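Local atomic coordinates of transaminase (Bacillus megaterium, PDB entry 5G0A), a protein that probably transfers amino groups between amines and carbonyl compounds, with S enantioselectivity, using pyridoxal-5'-phosphate as its cofactor. Residues B[109-114]-B[282-287]; B[361-366]-B[453-458]; B[80-85]-B[89-94]. All coordinates share one frame; numbering follows the deposited sequence.

Contact 1. Residues B[109-114]-B[282-287]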
loop_
_atom_site.group_PDB
_atom_site.type_symbol
_atom_site.label_atom_id
_atom_site.label_comp_id
_atom_site.label_asym_id
_atom_site.label_seq_id
_atom_site.Cartn_x
_atom_site.Cartn_y
_atom_site.Cartn_z
ATOM N N GLU B 109 -24.255 -27.473 15.605
ATOM C CA GLU B 109 -24.226 -26.533 14.468
ATOM C C GLU B 109 -23.560 -27.207 13.291
ATOM O O GLU B 109 -22.618 -27.990 13.473
ATOM C CB GLU B 109 -23.495 -25.236 14.864
ATOM C CG GLU B 109 -24.145 -24.510 16.029
ATOM C CD GLU B 109 -23.470 -23.194 16.397
ATOM O OE1 GLU B 109 -22.474 -22.806 15.727
ATOM O OE2 GLU B 109 -23.940 -22.545 17.359
ATOM N N ASP B 110 -24.034 -26.914 12.075
ATOM C CA ASP B 110 -23.506 -27.582 10.890
ATOM C C ASP B 110 -22.393 -26.835 10.141
ATOM O O ASP B 110 -21.762 -27.412 9.264
ATOM C CB ASP B 110 -24.645 -27.947 9.919
ATOM C CG ASP B 110 -25.483 -29.111 10.418
ATOM O OD1 ASP B 110 -25.087 -29.754 11.409
ATOM O OD2 ASP B 110 -26.533 -29.395 9.808
ATOM N N TRP B 111 -22.160 -25.582 10.498
ATOM C CA TRP B 111 -21.130 -24.782 9.792
ATOM C C TRP B 111 -19.692 -25.285 10.008
ATOM O O TRP B 111 -18.895 -25.220 9.080
ATOM C CB TRP B 111 -21.240 -23.290 10.118
ATOM C CG TRP B 111 -20.602 -22.825 11.432
ATOM C CD1 TRP B 111 -21.208 -22.758 12.664
ATOM C CD2 TRP B 111 -19.260 -22.335 11.626
ATOM N NE1 TRP B 111 -20.327 -22.285 13.604
ATOM C CE2 TRP B 111 -19.122 -22.020 13.009
ATOM C CE3 TRP B 111 -18.158 -22.174 10.785
ATOM C CZ2 TRP B 111 -17.925 -21.524 13.556
ATOM C CZ3 TRP B 111 -16.969 -21.659 11.321
ATOM C CH2 TRP B 111 -16.863 -21.343 12.691
ATOM N N PRO B 112 -19.370 -25.842 11.200
ATOM C CA PRO B 112 -17.921 -26.083 11.394
ATOM C C PRO B 112 -17.298 -27.143 10.508
ATOM O O PRO B 112 -17.861 -28.246 10.354
ATOM C CB PRO B 112 -17.825 -26.496 12.877
ATOM C CG PRO B 112 -19.049 -25.928 13.507
ATOM C CD PRO B 112 -20.118 -26.007 12.461
ATOM N N GLY B 113 -16.124 -26.810 9.946
ATOM C CA GLY B 113 -15.410 -27.715 9.058
ATOM C C GLY B 113 -14.087 -28.214 9.606
ATOM O O GLY B 113 -13.943 -29.400 9.951
ATOM N N LYS B 114 -13.089 -27.318 9.641
ATOM C CA LYS B 114 -11.749 -27.694 10.069
ATOM C C LYS B 114 -11.082 -26.587 10.910
ATOM O O LYS B 114 -11.409 -25.427 10.783
ATOM C CB LYS B 114 -10.865 -27.986 8.852
ATOM C CG LYS B 114 -11.085 -29.346 8.201
ATOM C CD LYS B 114 -10.005 -29.614 7.174
ATOM C CE LYS B 114 -9.879 -31.099 6.834
ATOM N NZ LYS B 114 -8.623 -31.288 6.052
ATOM N N PHE B 282 -19.841 -19.729 22.749
ATOM C CA PHE B 282 -19.277 -18.601 21.979
ATOM C C PHE B 282 -20.211 -17.406 21.938
ATOM O O PHE B 282 -21.433 -17.565 21.986
ATOM C CB PHE B 282 -18.953 -19.042 20.557
ATOM C CG PHE B 282 -17.862 -20.056 20.488
ATOM C CD1 PHE B 282 -16.539 -19.656 20.613
ATOM C CD2 PHE B 282 -18.145 -21.405 20.330
ATOM C CE1 PHE B 282 -15.501 -20.601 20.552
ATOM C CE2 PHE B 282 -17.128 -22.349 20.261
ATOM C CZ PHE B 282 -15.807 -21.952 20.396
ATOM N N GLY B 283 -19.622 -16.214 21.860
ATOM C CA GLY B 283 -20.378 -14.961 21.850
ATOM C C GLY B 283 -21.432 -14.899 20.761
ATOM O O GLY B 283 -22.537 -14.394 21.013
ATOM N N TYR B 284 -21.118 -15.401 19.570
ATOM C CA TYR B 284 -22.078 -15.319 18.445
ATOM C C TYR B 284 -23.357 -16.100 18.729
ATOM O O TYR B 284 -24.389 -15.844 18.112
ATOM C CB TYR B 284 -21.473 -15.767 17.088
ATOM C CG TYR B 284 -21.227 -17.261 16.948
ATOM C CD1 TYR B 284 -22.253 -18.122 16.527
ATOM C CD2 TYR B 284 -19.967 -17.808 17.218
ATOM C CE1 TYR B 284 -22.034 -19.476 16.387
ATOM C CE2 TYR B 284 -19.732 -19.178 17.083
ATOM C CZ TYR B 284 -20.783 -20.003 16.688
ATOM O OH TYR B 284 -20.575 -21.346 16.541
ATOM N N GLN B 285 -23.270 -17.075 19.631
ATOM C CA GLN B 285 -24.422 -17.959 19.914
ATOM C C GLN B 285 -25.593 -17.269 20.601
ATOM O O GLN B 285 -26.707 -17.818 20.647
ATOM C CB GLN B 285 -23.987 -19.193 20.707
ATOM C CG GLN B 285 -23.065 -20.077 19.883
ATOM C CD GLN B 285 -22.551 -21.280 20.641
ATOM O OE1 GLN B 285 -22.123 -21.182 21.799
ATOM N NE2 GLN B 285 -22.591 -22.423 19.992
ATOM N N HIS B 286 -25.354 -16.082 21.141
ATOM C CA HIS B 286 -26.466 -15.262 21.633
ATOM C C HIS B 286 -27.396 -14.765 20.536
ATOM O O HIS B 286 -28.513 -14.330 20.842
ATOM C CB HIS B 286 -25.957 -14.075 22.437
ATOM C CG HIS B 286 -25.310 -14.469 23.722
ATOM N ND1 HIS B 286 -26.029 -14.690 24.881
ATOM C CD2 HIS B 286 -24.016 -14.725 24.025
ATOM C CE1 HIS B 286 -25.198 -15.034 25.851
ATOM N NE2 HIS B 286 -23.970 -15.075 25.354
ATOM N N TYR B 287 -26.952 -14.844 19.272
ATOM C CA TYR B 287 -27.638 -14.139 18.167
ATOM C C TYR B 287 -28.336 -15.008 17.117
ATOM O O TYR B 287 -28.840 -14.489 16.113
ATOM C CB TYR B 287 -26.665 -13.119 17.514
ATOM C CG TYR B 287 -26.147 -12.156 18.544
ATOM C CD1 TYR B 287 -26.940 -11.090 18.973
ATOM C CD2 TYR B 287 -24.906 -12.364 19.178
ATOM C CE1 TYR B 287 -26.505 -10.230 19.960
ATOM C CE2 TYR B 287 -24.469 -11.509 20.167
ATOM C CZ TYR B 287 -25.276 -10.449 20.548
ATOM O OH TYR B 287 -24.862 -9.599 21.522
#
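Glu109 reaches across to Tyr284 and Gln285, and its two carboxylate oxygens divide the work between them. The backbones stay well apart, Glu109 CA and Gln285 CA being 10.2 Å from each other, and the gap is bridged because the glutamate chain runs extended beyond CG (chi2 -178°). The tight part lies at OE1. Tyr284 OH donates to Glu109 OE1 over only 2.5 Å, meeting it on the syn side and a little out of the carboxylate plane. Trp111 NE1 also approaches Glu109 OE1, at 3.1 Å, in a bent and weak hydrogen bond. Both OE1 and the tyrosine oxygen lie at the edge of the indole, close to its plane, while Pro112 CG covers one indole face. Ile294 of strand 293-296 touches both aromatic side chains, which are buried. This is the flank of the large domain of a fold type I, class-III aminotransferase: strand 112-118 is an edge strand of the seven-stranded sheet within this chain, entered through a classic beta bulge in which Gly113 and Lys114 face Val312. The other partner, the 3-10 segment 283-286, belongs to the loop that follows strand 265-269, which ends with the cofactor-pocket residue Asp269. Glu270, next in the chain, accepts hydrogen bonds from the backbone N of Gly283 and Tyr284. Toward solvent the contact is looser. Gln285, partly exposed like Glu109, sends a nearly straight hydrogen bond (170°) from NE2 to Glu109 OE2 at 3.0 Å, but it arrives from above the carboxylate plane, 55° out of it. The rotation of that amide is set from behind, since Gln285 OE1 accepts from Phe282 N at 2.9 Å and leaves NE2 turned toward Glu109. Gln285 CG rests over the rim of one face of the Tyr284 ring.

Contact 2. Residues B[361-366]-B[453-458]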
loop_
_atom_site.group_PDB
_atom_site.type_symbol
_atom_site.label_atom_id
_atom_site.label_comp_id
_atom_site.label_asym_id
_atom_site.label_seq_id
_atom_site.Cartn_x
_atom_site.Cartn_y
_atom_site.Cartn_z
ATOM N N GLY B 361 -23.347 -14.580 35.908
ATOM C CA GLY B 361 -23.669 -13.344 35.195
ATOM C C GLY B 361 -25.001 -12.775 35.672
ATOM O O GLY B 361 -25.102 -11.577 35.913
ATOM N N GLU B 362 -26.007 -13.643 35.794
ATOM C CA GLU B 362 -27.326 -13.245 36.322
ATOM C C GLU B 362 -27.158 -12.687 37.731
ATOM O O GLU B 362 -27.763 -11.673 38.087
ATOM C CB GLU B 362 -28.300 -14.426 36.290
ATOM C CG GLU B 362 -28.746 -14.796 34.881
ATOM C CD GLU B 362 -29.400 -16.158 34.777
ATOM O OE1 GLU B 362 -29.824 -16.721 35.811
ATOM O OE2 GLU B 362 -29.491 -16.669 33.642
ATOM N N TYR B 363 -26.296 -13.324 38.524
ATOM C CA TYR B 363 -25.980 -12.804 39.854
ATOM C C TYR B 363 -25.318 -11.425 39.797
ATOM O O TYR B 363 -25.740 -10.489 40.486
ATOM C CB TYR B 363 -25.117 -13.790 40.644
ATOM C CG TYR B 363 -24.901 -13.360 42.079
ATOM C CD1 TYR B 363 -25.941 -13.440 43.014
ATOM C CD2 TYR B 363 -23.668 -12.853 42.501
ATOM C CE1 TYR B 363 -25.755 -13.037 44.329
ATOM C CE2 TYR B 363 -23.471 -12.450 43.816
ATOM C CZ TYR B 363 -24.523 -12.548 44.728
ATOM O OH TYR B 363 -24.336 -12.160 46.038
ATOM N N ILE B 364 -24.286 -11.293 38.956
ATOM C CA ILE B 364 -23.608 -10.017 38.759
ATOM C C ILE B 364 -24.592 -8.943 38.268
ATOM O O ILE B 364 -24.496 -7.791 38.668
ATOM C CB ILE B 364 -22.410 -10.151 37.768
ATOM C CG1 ILE B 364 -21.216 -10.835 38.452
ATOM C CG2 ILE B 364 -21.992 -8.795 37.210
ATOM C CD1 ILE B 364 -20.242 -11.502 37.487
ATOM N N ARG B 365 -25.500 -9.329 37.379
ATOM C CA ARG B 365 -26.562 -8.436 36.899
ATOM C C ARG B 365 -27.351 -7.852 38.088
ATOM O O ARG B 365 -27.522 -6.640 38.181
ATOM C CB ARG B 365 -27.470 -9.186 35.902
ATOM C CG ARG B 365 -28.861 -8.603 35.685
ATOM C CD ARG B 365 -28.857 -7.458 34.699
ATOM N NE ARG B 365 -28.464 -7.876 33.357
ATOM C CZ ARG B 365 -28.461 -7.079 32.296
ATOM N NH1 ARG B 365 -28.845 -5.815 32.414
ATOM N NH2 ARG B 365 -28.077 -7.549 31.116
ATOM N N SER B 366 -27.789 -8.713 39.003
ATOM C CA SER B 366 -28.506 -8.257 40.213
ATOM C C SER B 366 -27.658 -7.339 41.106
ATOM O O SER B 366 -28.173 -6.393 41.711
ATOM C CB SER B 366 -29.039 -9.451 41.016
ATOM O OG SER B 366 -28.006 -10.104 41.744
ATOM N N ASP B 453 -16.495 -14.020 46.190
ATOM C CA ASP B 453 -15.577 -13.149 45.475
ATOM C C ASP B 453 -16.304 -12.090 44.626
ATOM O O ASP B 453 -15.869 -10.952 44.588
ATOM C CB ASP B 453 -14.539 -13.960 44.670
ATOM C CG ASP B 453 -13.458 -14.577 45.566
ATOM O OD1 ASP B 453 -13.148 -14.012 46.643
ATOM O OD2 ASP B 453 -12.893 -15.610 45.188
ATOM N N ILE B 454 -17.407 -12.452 43.975
ATOM C CA ILE B 454 -18.249 -11.428 43.329
ATOM C C ILE B 454 -18.681 -10.364 44.348
ATOM O O ILE B 454 -18.551 -9.166 44.102
ATOM C CB ILE B 454 -19.479 -12.037 42.611
ATOM C CG1 ILE B 454 -19.040 -12.857 41.394
ATOM C CG2 ILE B 454 -20.472 -10.938 42.205
ATOM C CD1 ILE B 454 -20.127 -13.778 40.862
ATOM N N ASP B 455 -19.164 -10.797 45.511
ATOM C CA ASP B 455 -19.545 -9.844 46.577
ATOM C C ASP B 455 -18.393 -8.933 46.995
ATOM O O ASP B 455 -18.580 -7.730 47.151
ATOM C CB ASP B 455 -20.094 -10.576 47.815
ATOM C CG ASP B 455 -21.455 -11.214 47.569
ATOM O OD1 ASP B 455 -22.075 -10.964 46.515
ATOM O OD2 ASP B 455 -21.896 -11.990 48.434
ATOM N N LYS B 456 -17.204 -9.510 47.157
ATOM C CA LYS B 456 -16.012 -8.742 47.521
ATOM C C LYS B 456 -15.639 -7.715 46.446
ATOM O O LYS B 456 -15.274 -6.582 46.751
ATOM C CB LYS B 456 -14.841 -9.691 47.827
ATOM C CG LYS B 456 -13.517 -8.998 48.129
ATOM C CD LYS B 456 -12.497 -9.974 48.699
ATOM C CE LYS B 456 -11.076 -9.431 48.594
ATOM N NZ LYS B 456 -10.088 -10.470 48.997
ATOM N N ALA B 457 -15.733 -8.119 45.181
ATOM C CA ALA B 457 -15.401 -7.226 44.092
ATOM C C ALA B 457 -16.412 -6.078 43.997
ATOM O O ALA B 457 -16.034 -4.915 43.829
ATOM C CB ALA B 457 -15.316 -8.001 42.778
ATOM N N MET B 458 -17.691 -6.405 44.148
ATOM C CA MET B 458 -18.749 -5.388 44.039
ATOM C C MET B 458 -18.708 -4.395 45.207
ATOM O O MET B 458 -18.956 -3.200 45.033
ATOM C CB MET B 458 -20.117 -6.044 43.917
ATOM C CG MET B 458 -20.350 -6.790 42.609
ATOM S SD MET B 458 -20.340 -5.750 41.139
ATOM C CE MET B 458 -18.751 -6.153 40.400
#
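Asp455 OD1 is gripped twice from one helix: Tyr363 OH donates to it at 2.6 Å, and Lys367, a turn further along, forms a salt bridge with it. The pair exemplifies helix-on-helix packing in the small, C-terminal domain of the fold type I aminotransferases, where helix 353-374 lies against helix 451-468. The two segments run broadly the same way, crossing at -31° with axes 10.9 Å apart. Tyr363 spans the edge of the interface: with CG anti to the backbone N (chi1 -173°) the phenol swings across to the aspartate. OD1 sits at the ring edge and offers its syn lone pair, with ring and carboxylate planes 43° apart. The lysine probably favours the charged form of Asp455. Beneath this partly exposed bridge the contact becomes apolar. Ile454 CG2 meets the edge of the tyrosine at Tyr363 CE2, 3.7 Å away, so one ring contributes both its hydroxyl and its hydrocarbon rim. The same methyl also packs on the neighbouring Ile364. Phe55 and Val449 also touch Ile454, while Trp388 of strand 387-392 lies against Ile364. The two isoleucines cross at about a right angle, with Ile364 CG1 3.8 Å from Ile454 CG2.

Contact 3. Residues B[80-85]-B[89-94]. Unlike the reference sequence in segment 89-94: Ala90 (reference Ser).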
loop_
_atom_site.group_PDB
_atom_site.type_symbol
_atom_site.label_atom_id
_atom_site.label_comp_id
_atom_site.label_asym_id
_atom_site.label_seq_id
_atom_site.Cartn_x
_atom_site.Cartn_y
_atom_site.Cartn_z
ATOM N N ASP B 80 5.644 -36.372 29.849
ATOM C CA ASP B 80 6.224 -37.729 29.856
ATOM C C ASP B 80 6.528 -38.198 28.443
ATOM O O ASP B 80 7.367 -39.094 28.235
ATOM C CB ASP B 80 5.248 -38.741 30.477
ATOM C CG ASP B 80 5.112 -38.597 31.983
ATOM O OD1 ASP B 80 5.979 -37.964 32.624
ATOM O OD2 ASP B 80 4.121 -39.141 32.520
ATOM N N ARG B 81 5.842 -37.602 27.461
ATOM C CA ARG B 81 5.956 -38.066 26.078
ATOM C C ARG B 81 6.663 -37.079 25.144
ATOM O O ARG B 81 7.395 -37.484 24.233
ATOM C CB ARG B 81 4.565 -38.394 25.513
ATOM C CG ARG B 81 3.960 -39.685 26.077
ATOM C CD ARG B 81 2.461 -39.731 25.810
ATOM N NE ARG B 81 2.217 -39.661 24.378
ATOM C CZ ARG B 81 1.096 -39.234 23.805
ATOM N NH1 ARG B 81 0.052 -38.838 24.530
ATOM N NH2 ARG B 81 1.034 -39.208 22.488
ATOM N N TYR B 82 6.419 -35.785 25.373
ATOM C CA TYR B 82 6.926 -34.728 24.516
ATOM C C TYR B 82 7.749 -33.714 25.333
ATOM O O TYR B 82 7.503 -33.570 26.527
ATOM C CB TYR B 82 5.718 -34.020 23.881
ATOM C CG TYR B 82 4.848 -34.916 23.017
ATOM C CD1 TYR B 82 5.306 -35.374 21.768
ATOM C CD2 TYR B 82 3.557 -35.267 23.426
ATOM C CE1 TYR B 82 4.507 -36.176 20.959
ATOM C CE2 TYR B 82 2.747 -36.063 22.627
ATOM C CZ TYR B 82 3.224 -36.521 21.400
ATOM O OH TYR B 82 2.415 -37.304 20.605
ATOM N N GLY B 83 8.701 -32.991 24.724
ATOM C CA GLY B 83 9.034 -33.070 23.304
ATOM C C GLY B 83 8.316 -32.042 22.441
ATOM O O GLY B 83 7.483 -31.251 22.915
ATOM N N PHE B 84 8.643 -32.083 21.157
ATOM C CA PHE B 84 8.027 -31.182 20.194
ATOM C C PHE B 84 7.977 -31.838 18.821
ATOM O O PHE B 84 8.977 -32.387 18.358
ATOM C CB PHE B 84 8.850 -29.892 20.095
ATOM C CG PHE B 84 8.430 -29.030 18.926
ATOM C CD1 PHE B 84 7.203 -28.365 18.974
ATOM C CD2 PHE B 84 9.210 -28.954 17.770
ATOM C CE1 PHE B 84 6.756 -27.620 17.886
ATOM C CE2 PHE B 84 8.764 -28.195 16.665
ATOM C CZ PHE B 84 7.539 -27.530 16.741
ATOM N N VAL B 85 6.820 -31.765 18.167
ATOM C CA VAL B 85 6.754 -32.039 16.722
ATOM C C VAL B 85 5.979 -30.910 16.060
ATOM O O VAL B 85 5.084 -30.321 16.692
ATOM C CB VAL B 85 6.111 -33.411 16.360
ATOM C CG1 VAL B 85 6.989 -34.567 16.854
ATOM C CG2 VAL B 85 4.673 -33.517 16.858
ATOM N N TYR B 89 3.464 -33.459 11.460
ATOM C CA TYR B 89 3.309 -34.703 12.223
ATOM C C TYR B 89 1.970 -34.712 12.960
ATOM O O TYR B 89 1.446 -33.656 13.312
ATOM C CB TYR B 89 4.479 -34.875 13.208
ATOM C CG TYR B 89 5.806 -35.143 12.516
ATOM C CD1 TYR B 89 6.067 -36.382 11.922
ATOM C CD2 TYR B 89 6.794 -34.145 12.429
ATOM C CE1 TYR B 89 7.267 -36.627 11.269
ATOM C CE2 TYR B 89 8.012 -34.384 11.798
ATOM C CZ TYR B 89 8.244 -35.628 11.212
ATOM O OH TYR B 89 9.444 -35.864 10.566
ATOM N N ALA B 90 1.405 -35.899 13.190
ATOM C CA ALA B 90 0.157 -35.985 13.942
ATOM C C ALA B 90 0.381 -36.441 15.384
ATOM O O ALA B 90 1.229 -37.292 15.646
ATOM C CB ALA B 90 -0.830 -36.928 13.241
ATOM N N THR B 91 -0.389 -35.853 16.295
ATOM C CA THR B 91 -0.444 -36.292 17.688
ATOM C C THR B 91 -1.878 -36.499 18.120
ATOM O O THR B 91 -2.819 -35.985 17.503
ATOM C CB THR B 91 0.237 -35.293 18.657
ATOM O OG1 THR B 91 -0.545 -34.085 18.763
ATOM C CG2 THR B 91 1.678 -34.977 18.216
ATOM N N ASP B 92 -2.047 -37.271 19.192
ATOM C CA ASP B 92 -3.368 -37.464 19.765
ATOM C C ASP B 92 -3.930 -36.143 20.290
ATOM O O ASP B 92 -5.100 -35.846 20.099
ATOM C CB ASP B 92 -3.331 -38.513 20.885
ATOM C CG ASP B 92 -2.318 -38.186 21.979
ATOM O OD1 ASP B 92 -1.203 -37.721 21.670
ATOM O OD2 ASP B 92 -2.647 -38.410 23.163
ATOM N N TYR B 93 -3.082 -35.337 20.922
ATOM C CA TYR B 93 -3.561 -34.118 21.569
ATOM C C TYR B 93 -4.103 -33.107 20.552
ATOM O O TYR B 93 -5.156 -32.481 20.773
ATOM C CB TYR B 93 -2.449 -33.457 22.375
ATOM C CG TYR B 93 -1.974 -34.243 23.576
ATOM C CD1 TYR B 93 -2.870 -34.676 24.559
ATOM C CD2 TYR B 93 -0.625 -34.518 23.740
ATOM C CE1 TYR B 93 -2.423 -35.394 25.672
ATOM C CE2 TYR B 93 -0.162 -35.231 24.847
ATOM C CZ TYR B 93 -1.065 -35.660 25.810
ATOM O OH TYR B 93 -0.584 -36.352 26.929
ATOM N N LYS B 94 -3.393 -32.946 19.445
ATOM C CA LYS B 94 -3.830 -31.955 18.434
ATOM C C LYS B 94 -5.153 -32.399 17.769
ATOM O O LYS B 94 -6.091 -31.602 17.620
ATOM C CB LYS B 94 -2.726 -31.726 17.397
ATOM C CG LYS B 94 -3.029 -30.592 16.406
ATOM C CD LYS B 94 -1.911 -30.399 15.396
ATOM C CE LYS B 94 -1.754 -31.601 14.443
ATOM N NZ LYS B 94 -0.628 -31.365 13.491
#
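Arg81 grips Asp92 end-on, one nitrogen to each carboxylate oxygen, in a salt bridge between the loop and the first turn of helix 92-105. Arg81 NH2 donates to Asp92 OD1 at 2.8 Å, from above the carboxylate plane; Arg81 NH1 reaches Asp92 OD2 at 3.1 Å and more nearly in that plane. The bend at chi3 (59°) turns the guanidinium this way and lays one of its faces against Tyr82 CE2. Its NE is satisfied by the carbonyl of Glu37 of the second subunit. An alanine here would remove the guanidinium, which would probably leave Asp92 without its cationic mate and the carbonyl of Glu37 without this donor. Tyr82 OH, although 3.4 Å from Thr91 CG2, finds its hydrogen bond across the interface at Ile36 O of the second subunit. Tyr82 CE2, at the ring edge, packs on Tyr93 CE2 at 3.8 Å. Thr91 divides its two branches: CG2 touches Val85 CG2 at 3.6 Å, while OG1, held between the backbone N and the carbonyl carbon (chi1 70°), accepts from Lys94 N at 3.1 Å. Lys94 NZ in turn donates to Tyr89 O and forms a salt bridge with Asp87. The arrangement is that of an N-capped helix, with Thr91 as N-cap, set in a subunit interface of a class-III aminotransferase.

Followed from the N terminus, the contacts come in series, neither nested nor crossed. Contact 3 comes first and closes a short loop, with three residues between its segments, where the chain after helix 69-78 leads into helix 92-105. That helix leads on to strand 112-118, and contact 1 opens just before and at the start of that strand; it closes after 167 intervening residues, tying an edge strand of the large sheet to the loop before strand 293-296. Contact 2 then joins helices 353-374 and 451-468 across 86 residues. Contacts 1 and 3 both reach the second subunit, whereas the segments of contact 2 touch no other chain. Nearest atoms of contacts 1 and 2 are about 9 Å apart.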